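Local atomic coordinates of small S protein (Podospora anserina, PDB entry 2WVO), a protein that mediates heterokaryon incompatibility in a filamentous fungus, triggering a lethal reaction when it interacts with the [Het-s] prion of incompatible cells. Residues 36-41 / 113-118; 42-47 / 201-206; 49-54 / 166-171; 119-124 / 194-199. All coordinates share one frame; numbering follows the deposited sequence.

Contact 1. Residues 36-41 / 113-118; sequences RDYERC and FEDKDM
Tyr-38 lies flat on Phe-113 in an offset stack: the ring centroids are 4.0 Å apart and the planes only 6° from parallel. The side chains run past each other in opposite directions, and each ring therefore covers the other's stem. Phe-113 CB sits over the middle of the tyrosine, 3.6 Å from the Tyr-38 ring centroid, while Tyr-38 CB makes the reciprocal CH-pi contact with the face of Phe-113. This overlap depends on Tyr-38 holding CG anti to its backbone N (chi1 166°), which sends the ring from the first turn of helix 38-59 toward the loop. Met-118 comes across the tyrosine at about a right angle. Its CG reaches Tyr-38 CE2 at 3.4 Å, and its sulfur makes an oblique Met-aromatic contact. Glu-39 holds CG beside its backbone N (chi1 -74°), 3.8 Å from Met-118 CG, and the chi2 bend directs the carboxylate along Met-118; OE2 accepts a hydrogen bond from Lys-119 N. Within the loop, Glu-114 N donates to Asp-117 OD1 (2.9 Å), from above the carboxylate plane. At the ring's far end, Tyr-38 OH donates to a water at 2.7 Å, and that water donates to Asp-115 OD1 at 2.9 Å. The contact is thus apolar along the ring and polar at its tip, and the chain of donors from phenol to carboxylate implies that Tyr-38 probably stays neutral.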
loop_
_atom_site.group_PDB
_atom_site.type_symbol
_atom_site.label_atom_id
_atom_site.label_comp_id
_atom_site.label_asym_id
_atom_site.label_seq_id
_atom_site.Cartn_x
_atom_site.Cartn_y
_atom_site.Cartn_z
ATOM N N ARG A 36 -24.950 5.961 4.505
ATOM C CA ARG A 36 -25.114 7.412 4.580
ATOM C C ARG A 36 -23.794 8.175 4.417
ATOM O O ARG A 36 -23.806 9.384 4.225
ATOM C CB ARG A 36 -25.923 7.858 5.816
ATOM C CG ARG A 36 -25.278 7.651 7.183
ATOM C CD ARG A 36 -26.218 8.151 8.301
ATOM N NE ARG A 36 -26.234 9.611 8.402
ATOM C CZ ARG A 36 -25.626 10.330 9.346
ATOM N NH1 ARG A 36 -24.950 9.747 10.321
ATOM N NH2 ARG A 36 -25.706 11.653 9.320
ATOM N N ASP A 37 -22.667 7.456 4.449
ATOM C CA ASP A 37 -21.344 8.066 4.221
ATOM C C ASP A 37 -20.969 8.152 2.742
ATOM O O ASP A 37 -19.894 8.643 2.411
ATOM C CB ASP A 37 -20.245 7.306 4.983
ATOM C CG ASP A 37 -20.356 7.460 6.488
ATOM O OD1 ASP A 37 -20.582 8.596 6.966
ATOM O OD2 ASP A 37 -20.216 6.443 7.202
ATOM N N TYR A 38 -21.843 7.659 1.863
ATOM C CA TYR A 38 -21.600 7.660 0.419
ATOM C C TYR A 38 -21.139 9.027 -0.101
ATOM O O TYR A 38 -20.077 9.128 -0.723
ATOM C CB TYR A 38 -22.847 7.166 -0.335
ATOM C CG TYR A 38 -22.866 7.410 -1.845
ATOM C CD1 TYR A 38 -21.737 7.141 -2.647
ATOM C CD2 TYR A 38 -24.028 7.869 -2.477
ATOM C CE1 TYR A 38 -21.757 7.366 -4.035
ATOM C CE2 TYR A 38 -24.065 8.075 -3.859
ATOM C CZ TYR A 38 -22.923 7.827 -4.627
ATOM O OH TYR A 38 -22.956 8.035 -5.988
ATOM N N GLU A 39 -21.925 10.068 0.163
ATOM C CA GLU A 39 -21.648 11.406 -0.366
ATOM C C GLU A 39 -20.292 11.962 0.062
ATOM O O GLU A 39 -19.544 12.472 -0.770
ATOM C CB GLU A 39 -22.762 12.391 0.005
ATOM C CG GLU A 39 -24.068 12.205 -0.773
ATOM C CD GLU A 39 -24.973 11.134 -0.199
ATOM O OE1 GLU A 39 -24.625 10.498 0.824
ATOM O OE2 GLU A 39 -26.051 10.922 -0.782
ATOM N N ARG A 40 -19.968 11.856 1.349
ATOM C CA ARG A 40 -18.701 12.388 1.841
ATOM C C ARG A 40 -17.512 11.595 1.281
ATOM O O ARG A 40 -16.485 12.170 0.941
ATOM C CB ARG A 40 -18.691 12.516 3.375
ATOM C CG ARG A 40 -17.764 11.593 4.168
ATOM C CD ARG A 40 -17.216 12.366 5.384
ATOM N NE ARG A 40 -16.003 11.785 5.986
ATOM C CZ ARG A 40 -14.995 12.509 6.483
ATOM N NH1 ARG A 40 -15.029 13.832 6.441
ATOM N NH2 ARG A 40 -13.939 11.909 7.014
ATOM N N CYS A 41 -17.676 10.281 1.152
ATOM C CA CYS A 41 -16.617 9.429 0.636
ATOM C C CYS A 41 -16.381 9.651 -0.859
ATOM O O CYS A 41 -15.248 9.623 -1.318
ATOM C CB CYS A 41 -16.921 7.961 0.944
ATOM S SG CYS A 41 -16.651 7.561 2.672
ATOM N N PHE A 113 -23.547 2.233 -5.727
ATOM C CA PHE A 113 -24.219 3.503 -5.956
ATOM C C PHE A 113 -23.930 4.046 -7.360
ATOM O O PHE A 113 -22.825 3.875 -7.890
ATOM C CB PHE A 113 -23.737 4.536 -4.937
ATOM C CG PHE A 113 -24.246 4.320 -3.538
ATOM C CD1 PHE A 113 -23.381 3.912 -2.528
ATOM C CD2 PHE A 113 -25.588 4.573 -3.214
ATOM C CE1 PHE A 113 -23.847 3.740 -1.217
ATOM C CE2 PHE A 113 -26.061 4.394 -1.910
ATOM C CZ PHE A 113 -25.190 3.978 -0.910
ATOM N N GLU A 114 -24.933 4.701 -7.944
ATOM C CA GLU A 114 -24.771 5.539 -9.137
ATOM C C GLU A 114 -24.780 7.004 -8.707
ATOM O O GLU A 114 -25.258 7.336 -7.618
ATOM C CB GLU A 114 -25.912 5.316 -10.126
ATOM C CG GLU A 114 -25.965 3.941 -10.777
ATOM C CD GLU A 114 -27.287 3.702 -11.487
ATOM O OE1 GLU A 114 -27.962 2.695 -11.191
ATOM O OE2 GLU A 114 -27.664 4.532 -12.338
ATOM N N ASP A 115 -24.270 7.883 -9.564
ATOM C CA ASP A 115 -24.161 9.314 -9.239
ATOM C C ASP A 115 -25.487 9.956 -8.834
ATOM O O ASP A 115 -25.526 10.791 -7.930
ATOM C CB ASP A 115 -23.540 10.089 -10.402
ATOM C CG ASP A 115 -22.029 9.923 -10.482
ATOM O OD1 ASP A 115 -21.444 9.161 -9.674
ATOM O OD2 ASP A 115 -21.422 10.566 -11.370
ATOM N N LYS A 116 -26.564 9.549 -9.498
ATOM C CA LYS A 116 -27.904 10.052 -9.198
ATOM C C LYS A 116 -28.370 9.772 -7.764
ATOM O O LYS A 116 -29.285 10.434 -7.279
ATOM C CB LYS A 116 -28.920 9.518 -10.219
ATOM C CG LYS A 116 -28.965 7.998 -10.326
ATOM C CD LYS A 116 -29.952 7.545 -11.377
ATOM C CE LYS A 116 -30.257 6.068 -11.220
ATOM N NZ LYS A 116 -31.376 5.652 -12.111
ATOM N N ASP A 117 -27.740 8.805 -7.094
ATOM C CA ASP A 117 -28.114 8.407 -5.722
ATOM C C ASP A 117 -27.737 9.441 -4.650
ATOM O O ASP A 117 -28.314 9.447 -3.559
ATOM C CB ASP A 117 -27.512 7.040 -5.347
ATOM C CG ASP A 117 -28.013 5.898 -6.224
ATOM O OD1 ASP A 117 -27.304 4.876 -6.322
ATOM O OD2 ASP A 117 -29.111 5.997 -6.808
ATOM N N MET A 118 -26.764 10.296 -4.960
ATOM C CA MET A 118 -26.291 11.334 -4.038
ATOM C C MET A 118 -27.390 12.331 -3.714
ATOM O O MET A 118 -28.227 12.620 -4.572
ATOM C CB MET A 118 -25.094 12.091 -4.644
ATOM C CG MET A 118 -23.733 11.407 -4.493
ATOM S SD MET A 118 -22.347 12.311 -5.245
ATOM C CE MET A 118 -22.697 12.022 -6.971
HETATM O O HOH W 1 -20.666 7.696 -7.348
#

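Contact 2. Residues 42-47 / 201-206; sequences QLRLDI and KDAAGG
The backbones come closest where Arg-44, on helix 38-59, faces Ala-203 in the last turn of helix 194-204, with their CA atoms 5.5 Å apart. Such an approach is possible because the facing side chain is a single methyl: Ala-203 CB lies 3.8 Å from Ile-47 CD1 and 4.0 Å from Leu-43 CB, and so fits between side chains one helical turn apart. Ile-47 CD1 also touches Ala-204 N, at 3.7 Å. In this helix-rich globular domain, the contact fastens the C-terminal turn of helix 194-204, and the loop after it, to the long helix 38-59. The polar part belongs to Arg-44. Its chain bends at chi3 (78°), which brings the guanidinium edge to the end of helix 194-204, and NH1 reaches two carbonyls there. The bond from Arg-44 NH1 to Gly-205 O is 3.0 Å long and fairly straight (162°), with the oxygen in the guanidinium plane; that to Ala-203 O, at 2.8 Å, is weak because it is bent to 130°. A positive group at this place would suit the partial negative charge expected at a helix C-terminus. Beyond the glycines, Ile-207 touches both Arg-44 and Ile-47.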
loop_
_atom_site.group_PDB
_atom_site.type_symbol
_atom_site.label_atom_id
_atom_site.label_comp_id
_atom_site.label_asym_id
_atom_site.label_seq_id
_atom_site.Cartn_x
_atom_site.Cartn_y
_atom_site.Cartn_z
ATOM N N GLN A 42 -17.459 9.876 -1.604
ATOM C CA GLN A 42 -17.366 10.220 -3.020
ATOM C C GLN A 42 -16.638 11.554 -3.213
ATOM O O GLN A 42 -15.796 11.705 -4.116
ATOM C CB GLN A 42 -18.761 10.265 -3.658
ATOM C CG GLN A 42 -18.760 10.646 -5.132
ATOM C CD GLN A 42 -17.944 9.692 -5.986
ATOM O OE1 GLN A 42 -18.363 8.567 -6.244
ATOM N NE2 GLN A 42 -16.773 10.139 -6.426
ATOM N N LEU A 43 -16.944 12.506 -2.343
ATOM C CA LEU A 43 -16.325 13.829 -2.384
ATOM C C LEU A 43 -14.862 13.820 -1.950
ATOM O O LEU A 43 -14.073 14.630 -2.434
ATOM C CB LEU A 43 -17.118 14.819 -1.518
ATOM C CG LEU A 43 -18.453 15.300 -2.091
ATOM C CD1 LEU A 43 -19.240 16.063 -1.024
ATOM C CD2 LEU A 43 -18.240 16.154 -3.342
ATOM N N ARG A 44 -14.515 12.925 -1.027
ATOM C CA ARG A 44 -13.122 12.754 -0.598
ATOM C C ARG A 44 -12.246 12.171 -1.717
ATOM O O ARG A 44 -11.066 12.496 -1.822
ATOM C CB ARG A 44 -13.048 11.886 0.657
ATOM C CG ARG A 44 -13.390 12.645 1.923
ATOM C CD ARG A 44 -13.538 11.729 3.118
ATOM N NE ARG A 44 -12.277 11.282 3.712
ATOM C CZ ARG A 44 -11.410 12.064 4.364
ATOM N NH1 ARG A 44 -11.609 13.378 4.478
ATOM N NH2 ARG A 44 -10.310 11.526 4.882
ATOM N N LEU A 45 -12.846 11.320 -2.547
ATOM C CA LEU A 45 -12.226 10.811 -3.773
ATOM C C LEU A 45 -12.054 11.968 -4.773
ATOM O O LEU A 45 -10.965 12.186 -5.313
ATOM C CB LEU A 45 -13.123 9.717 -4.361
ATOM C CG LEU A 45 -12.658 8.291 -4.681
ATOM C CD1 LEU A 45 -11.517 7.756 -3.799
ATOM C CD2 LEU A 45 -13.866 7.345 -4.622
ATOM N N ASP A 46 -13.138 12.720 -4.986
ATOM C CA ASP A 46 -13.125 13.913 -5.831
ATOM C C ASP A 46 -12.066 14.906 -5.373
ATOM O O ASP A 46 -11.410 15.535 -6.200
ATOM C CB ASP A 46 -14.485 14.625 -5.816
ATOM C CG ASP A 46 -15.609 13.792 -6.407
ATOM O OD1 ASP A 46 -16.780 14.186 -6.184
ATOM O OD2 ASP A 46 -15.355 12.755 -7.074
ATOM N N ILE A 47 -11.924 15.070 -4.058
ATOM C CA ILE A 47 -10.964 16.039 -3.511
ATOM C C ILE A 47 -9.506 15.599 -3.717
ATOM O O ILE A 47 -8.635 16.432 -4.005
ATOM C CB ILE A 47 -11.270 16.379 -2.016
ATOM C CG1 ILE A 47 -12.483 17.305 -1.930
ATOM C CG2 ILE A 47 -10.074 17.037 -1.323
ATOM C CD1 ILE A 47 -13.174 17.280 -0.581
ATOM N N LYS A 201 -15.852 21.485 3.363
ATOM C CA LYS A 201 -14.844 21.602 4.418
ATOM C C LYS A 201 -14.731 20.332 5.268
ATOM O O LYS A 201 -13.631 19.962 5.694
ATOM C CB LYS A 201 -15.124 22.810 5.316
ATOM C CG LYS A 201 -14.065 23.023 6.385
ATOM C CD LYS A 201 -14.370 24.213 7.259
ATOM C CE LYS A 201 -13.282 24.403 8.307
ATOM N NZ LYS A 201 -13.330 23.397 9.408
ATOM N N ASP A 202 -15.866 19.677 5.510
ATOM C CA ASP A 202 -15.895 18.435 6.275
ATOM C C ASP A 202 -15.224 17.295 5.521
ATOM O O ASP A 202 -14.490 16.503 6.118
ATOM C CB ASP A 202 -17.335 18.061 6.656
ATOM C CG ASP A 202 -17.477 16.598 7.054
ATOM O OD1 ASP A 202 -17.439 16.314 8.270
ATOM O OD2 ASP A 202 -17.612 15.732 6.155
ATOM N N ALA A 203 -15.492 17.209 4.219
ATOM C CA ALA A 203 -14.887 16.188 3.355
ATOM C C ALA A 203 -13.389 16.445 3.111
ATOM O O ALA A 203 -12.598 15.501 3.000
ATOM C CB ALA A 203 -15.652 16.081 2.031
ATOM N N ALA A 204 -13.009 17.719 3.047
ATOM C CA ALA A 204 -11.602 18.119 2.892
ATOM C C ALA A 204 -10.755 17.891 4.155
ATOM O O ALA A 204 -9.528 17.845 4.075
ATOM C CB ALA A 204 -11.503 19.582 2.432
ATOM N N GLY A 205 -11.417 17.749 5.311
ATOM C CA GLY A 205 -10.736 17.515 6.586
ATOM C C GLY A 205 -9.741 16.363 6.544
ATOM O O GLY A 205 -10.118 15.217 6.275
ATOM N N GLY A 206 -8.469 16.673 6.798
ATOM C CA GLY A 206 -7.402 15.671 6.814
ATOM C C GLY A 206 -6.738 15.402 5.467
ATOM O O GLY A 206 -5.701 14.738 5.407
#

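Contact 3. Residues 49-54 / 166-171; sequences KVRLSR and FVDELE
A single nitrogen, Arg-51 NH2, is shared by two acids of the facing helix, 2.7 Å from Asp-168 OD2 and 2.8 Å from Glu-171 OE1. The hydrogen bond in each salt bridge is nearly straight (163°), and both oxygens lie near the guanidinium plane. Arg-51 holds CG anti to its backbone N (chi1 -163°), and bends at chi2 and chi3 swing the guanidinium across to the acids. The aspartate oxygen is met nearly along its C-O axis, that of Glu-171 from above its carboxylate plane. Weaker bonds link NE to Glu-171 and NH1 to Asp-168. Val-167 CG1 lies over one guanidinium face, and Arg-51 CG packs against it at 3.8 Å. Beside this network, Leu-52 CD1 touches Val-167 CG2 (3.7 Å) and, more loosely, Leu-170 CD2. The arrangement belongs to two neighbouring helices of a helix-rich domain, 38-59 and 153-172, whose segments here run almost parallel (14°) with axes 10.1 Å apart. Further out, one water bridges Arg-51 O, Arg-51 NE and Glu-171 OE1, while a second donates to Asp-168 OD1. Arg-51 NH1 also donates to Ile-207 O, helping fix the guanidinium's rotation. Phe-166, whose ring turns away from this contact, packs on Arg-100 of the second subunit.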
loop_
_atom_site.group_PDB
_atom_site.type_symbol
_atom_site.label_atom_id
_atom_site.label_comp_id
_atom_site.label_asym_id
_atom_site.label_seq_id
_atom_site.Cartn_x
_atom_site.Cartn_y
_atom_site.Cartn_z
ATOM N N LYS A 49 -8.490 13.750 -6.168
ATOM C CA LYS A 49 -8.295 14.037 -7.588
ATOM C C LYS A 49 -7.968 15.516 -7.857
ATOM O O LYS A 49 -7.007 15.826 -8.581
ATOM C CB LYS A 49 -9.541 13.615 -8.369
ATOM C CG LYS A 49 -9.370 13.586 -9.878
ATOM C CD LYS A 49 -10.719 13.317 -10.536
ATOM C CE LYS A 49 -10.577 13.048 -12.017
ATOM N NZ LYS A 49 -11.854 12.525 -12.587
ATOM N N VAL A 50 -8.775 16.417 -7.290
ATOM C CA VAL A 50 -8.575 17.868 -7.427
ATOM C C VAL A 50 -7.186 18.296 -6.956
ATOM O O VAL A 50 -6.529 19.131 -7.567
ATOM C CB VAL A 50 -9.656 18.671 -6.628
ATOM C CG1 VAL A 50 -9.233 20.130 -6.437
ATOM C CG2 VAL A 50 -11.009 18.580 -7.308
ATOM N N ARG A 51 -6.778 17.716 -5.839
ATOM C CA ARG A 51 -5.485 17.908 -5.218
ATOM C C ARG A 51 -4.347 17.600 -6.212
ATOM O O ARG A 51 -3.410 18.374 -6.392
ATOM C CB ARG A 51 -5.473 16.930 -4.049
ATOM C CG ARG A 51 -4.474 17.131 -2.969
ATOM C CD ARG A 51 -4.715 18.334 -2.052
ATOM N NE ARG A 51 -3.370 18.806 -1.741
ATOM C CZ ARG A 51 -2.587 18.280 -0.804
ATOM N NH1 ARG A 51 -3.036 17.318 -0.013
ATOM N NH2 ARG A 51 -1.360 18.744 -0.645
ATOM N N LEU A 52 -4.454 16.450 -6.854
ATOM C CA LEU A 52 -3.524 16.007 -7.883
ATOM C C LEU A 52 -3.548 16.990 -9.066
ATOM O O LEU A 52 -2.497 17.451 -9.515
ATOM C CB LEU A 52 -3.917 14.594 -8.311
ATOM C CG LEU A 52 -2.966 13.435 -8.615
ATOM C CD1 LEU A 52 -1.600 13.510 -7.904
ATOM C CD2 LEU A 52 -3.701 12.103 -8.317
ATOM N N SER A 53 -4.748 17.335 -9.535
ATOM C CA SER A 53 -4.904 18.282 -10.635
ATOM C C SER A 53 -4.332 19.661 -10.308
ATOM O O SER A 53 -3.751 20.308 -11.180
ATOM C CB SER A 53 -6.368 18.399 -11.079
ATOM O OG SER A 53 -7.083 19.337 -10.284
ATOM N N ARG A 54 -4.495 20.095 -9.055
ATOM C CA ARG A 54 -3.961 21.385 -8.594
ATOM C C ARG A 54 -2.436 21.447 -8.676
ATOM O O ARG A 54 -1.889 22.452 -9.116
ATOM C CB ARG A 54 -4.435 21.716 -7.174
ATOM C CG ARG A 54 -4.146 23.176 -6.720
ATOM C CD ARG A 54 -4.455 23.368 -5.225
ATOM N NE ARG A 54 -5.825 22.952 -4.895
ATOM C CZ ARG A 54 -6.201 22.416 -3.739
ATOM N NH1 ARG A 54 -5.318 22.225 -2.762
ATOM N NH2 ARG A 54 -7.469 22.078 -3.556
ATOM N N PHE A 166 0.917 11.823 -0.663
ATOM C CA PHE A 166 1.766 11.890 -1.874
ATOM C C PHE A 166 1.786 13.262 -2.556
ATOM O O PHE A 166 2.829 13.692 -3.044
ATOM C CB PHE A 166 1.387 10.812 -2.891
ATOM C CG PHE A 166 1.845 9.427 -2.511
ATOM C CD1 PHE A 166 0.982 8.339 -2.621
ATOM C CD2 PHE A 166 3.134 9.210 -2.047
ATOM C CE1 PHE A 166 1.403 7.056 -2.272
ATOM C CE2 PHE A 166 3.558 7.933 -1.692
ATOM C CZ PHE A 166 2.700 6.861 -1.809
ATOM N N VAL A 167 0.647 13.954 -2.573
ATOM C CA VAL A 167 0.588 15.306 -3.134
ATOM C C VAL A 167 1.311 16.304 -2.231
ATOM O O VAL A 167 1.900 17.272 -2.727
ATOM C CB VAL A 167 -0.863 15.748 -3.473
ATOM C CG1 VAL A 167 -0.886 17.162 -4.071
ATOM C CG2 VAL A 167 -1.488 14.767 -4.471
ATOM N N ASP A 168 1.270 16.060 -0.914
ATOM C CA ASP A 168 2.064 16.816 0.055
ATOM C C ASP A 168 3.562 16.729 -0.282
ATOM O O ASP A 168 4.247 17.745 -0.318
ATOM C CB ASP A 168 1.814 16.326 1.501
ATOM C CG ASP A 168 0.449 16.758 2.068
ATOM O OD1 ASP A 168 0.014 16.172 3.093
ATOM O OD2 ASP A 168 -0.192 17.672 1.509
ATOM N N GLU A 169 4.050 15.510 -0.513
ATOM C CA GLU A 169 5.429 15.252 -0.957
ATOM C C GLU A 169 5.762 15.939 -2.279
ATOM O O GLU A 169 6.849 16.494 -2.437
ATOM C CB GLU A 169 5.665 13.750 -1.133
ATOM C CG GLU A 169 5.745 12.925 0.147
ATOM C CD GLU A 169 6.356 11.546 -0.111
ATOM O OE1 GLU A 169 7.549 11.469 -0.526
ATOM O OE2 GLU A 169 5.647 10.535 0.099
ATOM N N LEU A 170 4.817 15.883 -3.217
ATOM C CA LEU A 170 4.900 16.536 -4.522
ATOM C C LEU A 170 5.016 18.066 -4.435
ATOM O O LEU A 170 5.785 18.687 -5.175
ATOM C CB LEU A 170 3.660 16.161 -5.349
ATOM C CG LEU A 170 3.652 15.319 -6.629
ATOM C CD1 LEU A 170 4.870 14.420 -6.846
ATOM C CD2 LEU A 170 2.351 14.557 -6.805
ATOM N N GLU A 171 4.217 18.661 -3.552
ATOM C CA GLU A 171 4.230 20.105 -3.317
ATOM C C GLU A 171 5.513 20.541 -2.633
ATOM O O GLU A 171 6.030 21.622 -2.906
ATOM C CB GLU A 171 3.032 20.521 -2.465
ATOM C CG GLU A 171 1.724 20.555 -3.233
ATOM C CD GLU A 171 0.546 20.971 -2.379
ATOM O OE1 GLU A 171 -0.575 20.500 -2.652
ATOM O OE2 GLU A 171 0.739 21.769 -1.440
HETATM O O HOH W 2 -2.611 20.084 -4.361
HETATM O O HOH W 3 -2.753 16.090 3.111
#

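Contact 4. Residues 119-124 / 194-199; sequences KPIGRA and EASLTI
The helical turn that brings Ala-195 and Ser-196 up to Ile-121 is secured by a doubly gripped oxygen, Glu-194 O. It accepts Thr-198 OG1 at 2.7 Å and Thr-198 N at 2.8 Å, so the threonine side chain reinforces the ordinary helical bond; the hydroxyl comes in from above the carbonyl plane. Across from this turn, Ile-121 is the residue that does most of the touching, and its branches divide the work. CD1 of Ile-121 meets Ala-195 CB at 3.7 Å. Its CG2 lies 4.0 Å from Ile-199 CG1, the two isoleucines crossing at about a right angle. The same CG2 of Ile-121 rests 3.9 Å from Ser-196 OG, a van der Waals contact, CG2 being a methyl; the hydroxyl's hydrogen-bond partner is Asp-193 OD1. Ala-195 and Ile-199, one turn apart, flank Ser-196 on the surface that Ile-121 meets. Lys-119, the N-cap residue of helix 120-136, borders this surface. Its CG lies between the backbone N and the carbonyl carbon (chi1 81°), and the chain bends again at chi3, which carries NZ toward the tip of Ile-199, 3.9 Å from its CD1. Ser-196 and Ile-199 also touch Leu-125, one turn beyond Ile-121, so the packing continues along helix 120-136. The axes of the two segments, 120-124 and 194-199, pass 9.9 Å apart and cross at -69°, the geometry of two steeply crossed helices near the surface of a helix-rich domain, packed through a few small and branched side chains.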
loop_
_atom_site.group_PDB
_atom_site.type_symbol
_atom_site.label_atom_id
_atom_site.label_comp_id
_atom_site.label_asym_id
_atom_site.label_seq_id
_atom_site.Cartn_x
_atom_site.Cartn_y
_atom_site.Cartn_z
ATOM N N LYS A 119 -27.384 12.847 -2.481
ATOM C CA LYS A 119 -28.206 14.006 -2.082
ATOM C C LYS A 119 -27.996 15.125 -3.116
ATOM O O LYS A 119 -26.975 15.129 -3.799
ATOM C CB LYS A 119 -27.760 14.511 -0.695
ATOM C CG LYS A 119 -26.495 15.435 -0.733
ATOM C CD LYS A 119 -25.951 15.866 0.637
ATOM C CE LYS A 119 -25.082 14.781 1.262
ATOM N NZ LYS A 119 -24.386 15.172 2.510
ATOM N N PRO A 120 -28.945 16.080 -3.230
ATOM C CA PRO A 120 -28.759 17.141 -4.232
ATOM C C PRO A 120 -27.511 18.015 -4.019
ATOM O O PRO A 120 -26.908 18.472 -4.998
ATOM C CB PRO A 120 -30.034 17.991 -4.088
ATOM C CG PRO A 120 -31.022 17.097 -3.429
ATOM C CD PRO A 120 -30.215 16.250 -2.497
ATOM N N ILE A 121 -27.139 18.245 -2.761
ATOM C CA ILE A 121 -26.011 19.119 -2.432
ATOM C C ILE A 121 -24.665 18.435 -2.658
ATOM O O ILE A 121 -23.735 19.038 -3.197
ATOM C CB ILE A 121 -26.154 19.725 -1.012
ATOM C CG1 ILE A 121 -26.898 21.063 -1.116
ATOM C CG2 ILE A 121 -24.788 19.911 -0.340
ATOM C CD1 ILE A 121 -27.527 21.542 0.151
ATOM N N GLY A 122 -24.574 17.170 -2.255
ATOM C CA GLY A 122 -23.423 16.341 -2.562
ATOM C C GLY A 122 -23.301 16.142 -4.061
ATOM O O GLY A 122 -22.208 16.208 -4.603
ATOM N N ARG A 123 -24.432 15.905 -4.722
ATOM C CA ARG A 123 -24.485 15.711 -6.174
ATOM C C ARG A 123 -23.905 16.918 -6.920
ATOM O O ARG A 123 -23.139 16.744 -7.868
ATOM C CB ARG A 123 -25.937 15.434 -6.615
ATOM C CG ARG A 123 -26.166 15.164 -8.106
ATOM C CD ARG A 123 -25.738 13.753 -8.512
ATOM N NE ARG A 123 -25.740 13.543 -9.963
ATOM C CZ ARG A 123 -24.706 13.792 -10.768
ATOM N NH1 ARG A 123 -23.563 14.277 -10.287
ATOM N NH2 ARG A 123 -24.814 13.561 -12.071
ATOM N N ALA A 124 -24.270 18.125 -6.473
ATOM C CA ALA A 124 -23.848 19.382 -7.100
ATOM C C ALA A 124 -22.367 19.714 -6.888
ATOM O O ALA A 124 -21.704 20.218 -7.803
ATOM C CB ALA A 124 -24.732 20.541 -6.632
ATOM N N GLU A 194 -23.760 28.351 2.262
ATOM C CA GLU A 194 -23.077 27.761 3.422
ATOM C C GLU A 194 -23.177 26.227 3.468
ATOM O O GLU A 194 -22.206 25.540 3.902
ATOM C CB GLU A 194 -23.654 28.342 4.720
ATOM C CG GLU A 194 -22.879 27.947 6.014
ATOM C CD GLU A 194 -23.589 28.744 7.239
ATOM O OE1 GLU A 194 -23.863 28.042 8.321
ATOM O OE2 GLU A 194 -23.869 30.070 7.125
ATOM N N ALA A 195 -24.374 25.732 3.061
ATOM C CA ALA A 195 -24.660 24.305 3.087
ATOM C C ALA A 195 -23.598 23.524 2.314
ATOM O O ALA A 195 -23.043 22.553 2.828
ATOM C CB ALA A 195 -26.045 24.040 2.519
ATOM N N SER A 196 -23.301 23.984 1.095
ATOM C CA SER A 196 -22.303 23.352 0.238
ATOM C C SER A 196 -20.877 23.528 0.753
ATOM O O SER A 196 -20.070 22.607 0.676
ATOM C CB SER A 196 -22.440 23.860 -1.197
ATOM O OG SER A 196 -23.611 23.332 -1.796
ATOM N N LEU A 197 -20.585 24.705 1.298
ATOM C CA LEU A 197 -19.260 25.009 1.839
ATOM C C LEU A 197 -18.903 24.154 3.060
ATOM O O LEU A 197 -17.745 23.773 3.248
ATOM C CB LEU A 197 -19.158 26.496 2.181
ATOM C CG LEU A 197 -19.040 27.502 1.025
ATOM C CD1 LEU A 197 -19.277 28.917 1.526
ATOM C CD2 LEU A 197 -17.680 27.400 0.309
ATOM N N THR A 198 -19.917 23.847 3.867
ATOM C CA THR A 198 -19.759 23.104 5.113
ATOM C C THR A 198 -19.526 21.630 4.820
ATOM O O THR A 198 -18.726 20.972 5.491
ATOM C CB THR A 198 -21.006 23.304 6.009
ATOM O OG1 THR A 198 -21.199 24.710 6.221
ATOM C CG2 THR A 198 -20.869 22.588 7.361
ATOM N N ILE A 199 -20.230 21.128 3.805
ATOM C CA ILE A 199 -20.054 19.763 3.316
ATOM C C ILE A 199 -18.648 19.585 2.697
ATOM O O ILE A 199 -17.979 18.583 2.962
ATOM C CB ILE A 199 -21.186 19.361 2.315
ATOM C CG1 ILE A 199 -22.572 19.383 2.989
ATOM C CG2 ILE A 199 -20.915 18.002 1.698
ATOM C CD1 ILE A 199 -22.780 18.378 4.139
#

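From the N terminus, helix 38-59 supplies the first segments of contacts 1, 2 and 3 in turn. Contact 1 closes first, when the loop before helix 120-136 returns to the start of helix 38-59. Contact 4 opens at the very next residue and closes on helix 194-204, so the two are in series; they also touch through Met-118 on Arg-123. Contact 3 ties helix 38-59 to helix 153-172 and crosses both of them. Contact 2 closes last, at 201-206; it crosses contact 1 and encloses contacts 3 and 4. Leu-43 packing on Ile-199 joins contacts 2 and 4, and the Arg-40 to Asp-202 salt bridge joins contacts 1 and 2.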